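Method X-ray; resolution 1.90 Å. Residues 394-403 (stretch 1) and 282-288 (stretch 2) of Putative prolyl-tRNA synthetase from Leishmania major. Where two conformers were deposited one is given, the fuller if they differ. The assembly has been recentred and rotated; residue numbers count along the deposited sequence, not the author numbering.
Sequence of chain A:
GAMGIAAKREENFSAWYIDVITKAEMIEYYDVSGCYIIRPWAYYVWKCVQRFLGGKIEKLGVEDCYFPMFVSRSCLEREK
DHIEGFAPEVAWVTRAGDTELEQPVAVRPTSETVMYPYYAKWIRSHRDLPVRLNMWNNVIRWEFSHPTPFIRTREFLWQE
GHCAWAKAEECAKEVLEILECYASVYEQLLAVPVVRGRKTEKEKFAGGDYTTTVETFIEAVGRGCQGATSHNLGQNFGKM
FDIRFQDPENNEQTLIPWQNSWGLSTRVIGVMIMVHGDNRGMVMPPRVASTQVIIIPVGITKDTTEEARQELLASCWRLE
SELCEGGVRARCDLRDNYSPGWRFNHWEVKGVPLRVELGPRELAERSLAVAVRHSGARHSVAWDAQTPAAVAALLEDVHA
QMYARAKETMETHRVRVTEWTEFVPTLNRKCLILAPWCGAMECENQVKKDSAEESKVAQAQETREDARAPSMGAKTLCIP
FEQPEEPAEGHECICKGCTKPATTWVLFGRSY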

# COMPACT_ATOMS: atom_id res chain seq x y z
N LEU A 394 -21.84 12.89 12.68
CA LEU A 394 -21.37 12.87 14.03
C LEU A 394 -19.86 12.44 14.12
O LEU A 394 -19.11 13.00 14.94
CB LEU A 394 -22.16 11.91 14.84
CG LEU A 394 -21.81 11.76 16.29
CD1 LEU A 394 -21.60 13.09 17.00
CD2 LEU A 394 -22.95 10.95 16.93
N LEU A 395 -19.49 11.47 13.30
CA LEU A 395 -18.03 11.11 13.19
C LEU A 395 -17.18 12.28 12.69
O LEU A 395 -16.03 12.46 13.11
CB LEU A 395 -17.86 9.90 12.33
CG LEU A 395 -18.34 8.61 12.96
CD1 LEU A 395 -18.44 7.58 11.80
CD2 LEU A 395 -17.48 8.11 14.13
N GLU A 396 -17.69 13.15 11.83
CA GLU A 396 -16.89 14.29 11.41
C GLU A 396 -16.79 15.29 12.52
O GLU A 396 -15.76 15.93 12.68
CB GLU A 396 -17.44 14.92 10.10
CG GLU A 396 -17.07 14.11 8.90
CD GLU A 396 -15.56 14.17 8.60
OE1 GLU A 396 -15.08 15.19 8.07
OE2 GLU A 396 -14.83 13.22 8.90
N ASP A 397 -17.87 15.46 13.30
CA ASP A 397 -17.79 16.33 14.47
C ASP A 397 -16.81 15.80 15.51
O ASP A 397 -16.07 16.58 16.13
CB ASP A 397 -19.18 16.55 15.10
CG ASP A 397 -19.10 17.43 16.28
OD1 ASP A 397 -18.76 18.64 16.14
OD2 ASP A 397 -19.27 16.90 17.37
N VAL A 398 -16.83 14.50 15.73
CA VAL A 398 -15.86 13.89 16.60
C VAL A 398 -14.41 14.25 16.16
O VAL A 398 -13.61 14.68 17.04
CB VAL A 398 -16.02 12.40 16.67
CG1 VAL A 398 -14.76 11.75 17.34
CG2 VAL A 398 -17.30 12.02 17.44
N HIS A 399 -14.09 14.07 14.89
CA HIS A 399 -12.76 14.52 14.39
C HIS A 399 -12.48 15.97 14.77
O HIS A 399 -11.40 16.30 15.36
CB HIS A 399 -12.63 14.41 12.88
CG HIS A 399 -11.30 14.84 12.37
ND1 HIS A 399 -10.20 13.99 12.36
CD2 HIS A 399 -10.84 16.05 11.97
CE1 HIS A 399 -9.14 14.66 11.92
NE2 HIS A 399 -9.49 15.92 11.72
N ALA A 400 -13.42 16.84 14.45
CA ALA A 400 -13.26 18.25 14.70
C ALA A 400 -13.01 18.56 16.16
O ALA A 400 -12.16 19.41 16.49
CB ALA A 400 -14.44 19.09 14.15
N GLN A 401 -13.76 17.94 17.03
CA GLN A 401 -13.65 18.18 18.42
C GLN A 401 -12.32 17.67 19.01
O GLN A 401 -11.72 18.31 19.85
CB GLN A 401 -14.87 17.61 19.13
CG GLN A 401 -16.15 18.34 18.73
CD GLN A 401 -17.38 17.90 19.51
OE1 GLN A 401 -17.35 17.79 20.68
NE2 GLN A 401 -18.47 17.71 18.82
N MET A 402 -11.91 16.51 18.56
CA MET A 402 -10.66 15.95 19.07
C MET A 402 -9.50 16.84 18.68
O MET A 402 -8.55 17.01 19.50
CB MET A 402 -10.43 14.53 18.47
CG MET A 402 -11.32 13.47 19.09
SD MET A 402 -11.06 11.84 18.37
CE MET A 402 -9.37 11.51 18.97
N TYR A 403 -9.52 17.31 17.45
CA TYR A 403 -8.47 18.19 16.92
C TYR A 403 -8.47 19.47 17.74
O TYR A 403 -7.41 19.93 18.20
CB TYR A 403 -8.62 18.43 15.45
CG TYR A 403 -7.61 19.40 14.94
CD1 TYR A 403 -6.28 19.00 14.76
CD2 TYR A 403 -7.92 20.74 14.76
CE1 TYR A 403 -5.31 19.93 14.36
CE2 TYR A 403 -6.95 21.67 14.44
CZ TYR A 403 -5.64 21.23 14.20
OH TYR A 403 -4.68 22.12 13.83
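Stretch 2 (282-288) MVMPPRV

Proline is a natural residue with which to press a loop against a helix, because its compact ring can enter the shallow space between helical side chains. The packing of residues 282-288 on helix 394-403 of this putative prolyl-tRNA synthetase is a clear example. P286 is the centre: its CA lies 6.2 Å from the CA of H399, the closest pair of CA atoms across the contact, and its ring is bordered by successive turns of the helix. CG of P286 lies 3.9 Å from CG1 of V398 and 3.3 Å from the carbonyl O of L395, an oxygen already engaged by the amide of H399 within the helix; CB of P286 meets CD2 of L395 at 3.9 Å.

The preceding residues run in extended conformation, with no backbone hydrogen bond to the helix, and CE of M402 reaches CG1 of V283 at 3.7 Å and CG of P285 at 4.0 Å, while SD of M402 stands 4.0 Å from CD of P286. M284 points its CA-to-CB bond away. The chain tightens into a 3-10 segment at P286 and R287, and the amide N of V288 donates a hydrogen bond to O of P285 at 3.0 Å. Stretch 2 runs broadly across the helix, its contacts moving from M402, later in the helix, to E396, nearer its start.

Polar groups close the contact at R287. Its guanidinium lies flat on the H399 ring, centres 3.7 Å apart and planes at 8°, which leaves its edge free for E396: NE of R287 donates to OE2 of E396 at 3.0 Å and NH2 of R287 to OE1 of E396 at 2.6 Å, a two-pronged salt bridge. One water bridges the stretches, accepting from N of R287 at 2.9 Å and hydrogen-bonded to ND1 of H399 at 2.8 Å.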

# COMPACT_ATOMS: atom_id res chain seq x y z
N MET A 282 -7.49 4.10 24.99
CA MET A 282 -7.33 4.79 23.69
C MET A 282 -8.60 5.57 23.28
O MET A 282 -9.71 5.28 23.73
CB MET A 282 -6.93 3.73 22.67
CG MET A 282 -6.60 4.27 21.27
SD MET A 282 -5.41 5.63 21.38
CE MET A 282 -5.35 6.37 19.73
N VAL A 283 -8.43 6.62 22.51
CA VAL A 283 -9.48 7.35 21.87
C VAL A 283 -9.04 7.42 20.39
O VAL A 283 -8.08 8.15 20.08
CB VAL A 283 -9.66 8.77 22.47
CG1 VAL A 283 -10.74 9.55 21.75
CG2 VAL A 283 -9.98 8.72 23.99
N MET A 284 -9.68 6.68 19.50
CA MET A 284 -9.23 6.57 18.12
C MET A 284 -9.80 7.73 17.30
O MET A 284 -11.03 7.88 17.23
CB MET A 284 -9.60 5.18 17.56
CG MET A 284 -8.97 4.68 16.26
SD MET A 284 -7.17 4.70 16.29
CE MET A 284 -6.71 3.14 17.02
N PRO A 285 -8.94 8.50 16.63
CA PRO A 285 -9.48 9.44 15.68
C PRO A 285 -10.35 8.68 14.63
O PRO A 285 -9.94 7.65 14.08
CB PRO A 285 -8.21 10.04 15.02
CG PRO A 285 -7.17 9.84 16.04
CD PRO A 285 -7.46 8.48 16.56
N PRO A 286 -11.54 9.20 14.33
CA PRO A 286 -12.49 8.42 13.53
C PRO A 286 -12.08 8.10 12.10
O PRO A 286 -12.44 7.05 11.59
CB PRO A 286 -13.77 9.28 13.54
CG PRO A 286 -13.35 10.63 13.87
CD PRO A 286 -12.09 10.51 14.75
N ARG A 287 -11.27 8.96 11.48
CA ARG A 287 -10.84 8.72 10.15
C ARG A 287 -9.86 7.59 10.05
O ARG A 287 -9.60 7.06 8.90
CB ARG A 287 -10.36 9.99 9.43
CG ARG A 287 -11.45 11.08 9.36
CD ARG A 287 -10.84 12.41 9.00
NE ARG A 287 -11.85 13.50 8.92
CZ ARG A 287 -11.57 14.75 8.69
NH1 ARG A 287 -10.32 15.10 8.49
NH2 ARG A 287 -12.57 15.65 8.64
N VAL A 288 -9.28 7.12 11.18
CA VAL A 288 -8.39 5.98 11.06
C VAL A 288 -8.83 4.84 11.96
O VAL A 288 -8.08 3.94 12.26
CB VAL A 288 -6.90 6.40 11.38
CG1 VAL A 288 -6.39 7.38 10.37
CG2 VAL A 288 -6.75 6.94 12.81
O HOH W 1 -9.79 11.18 12.49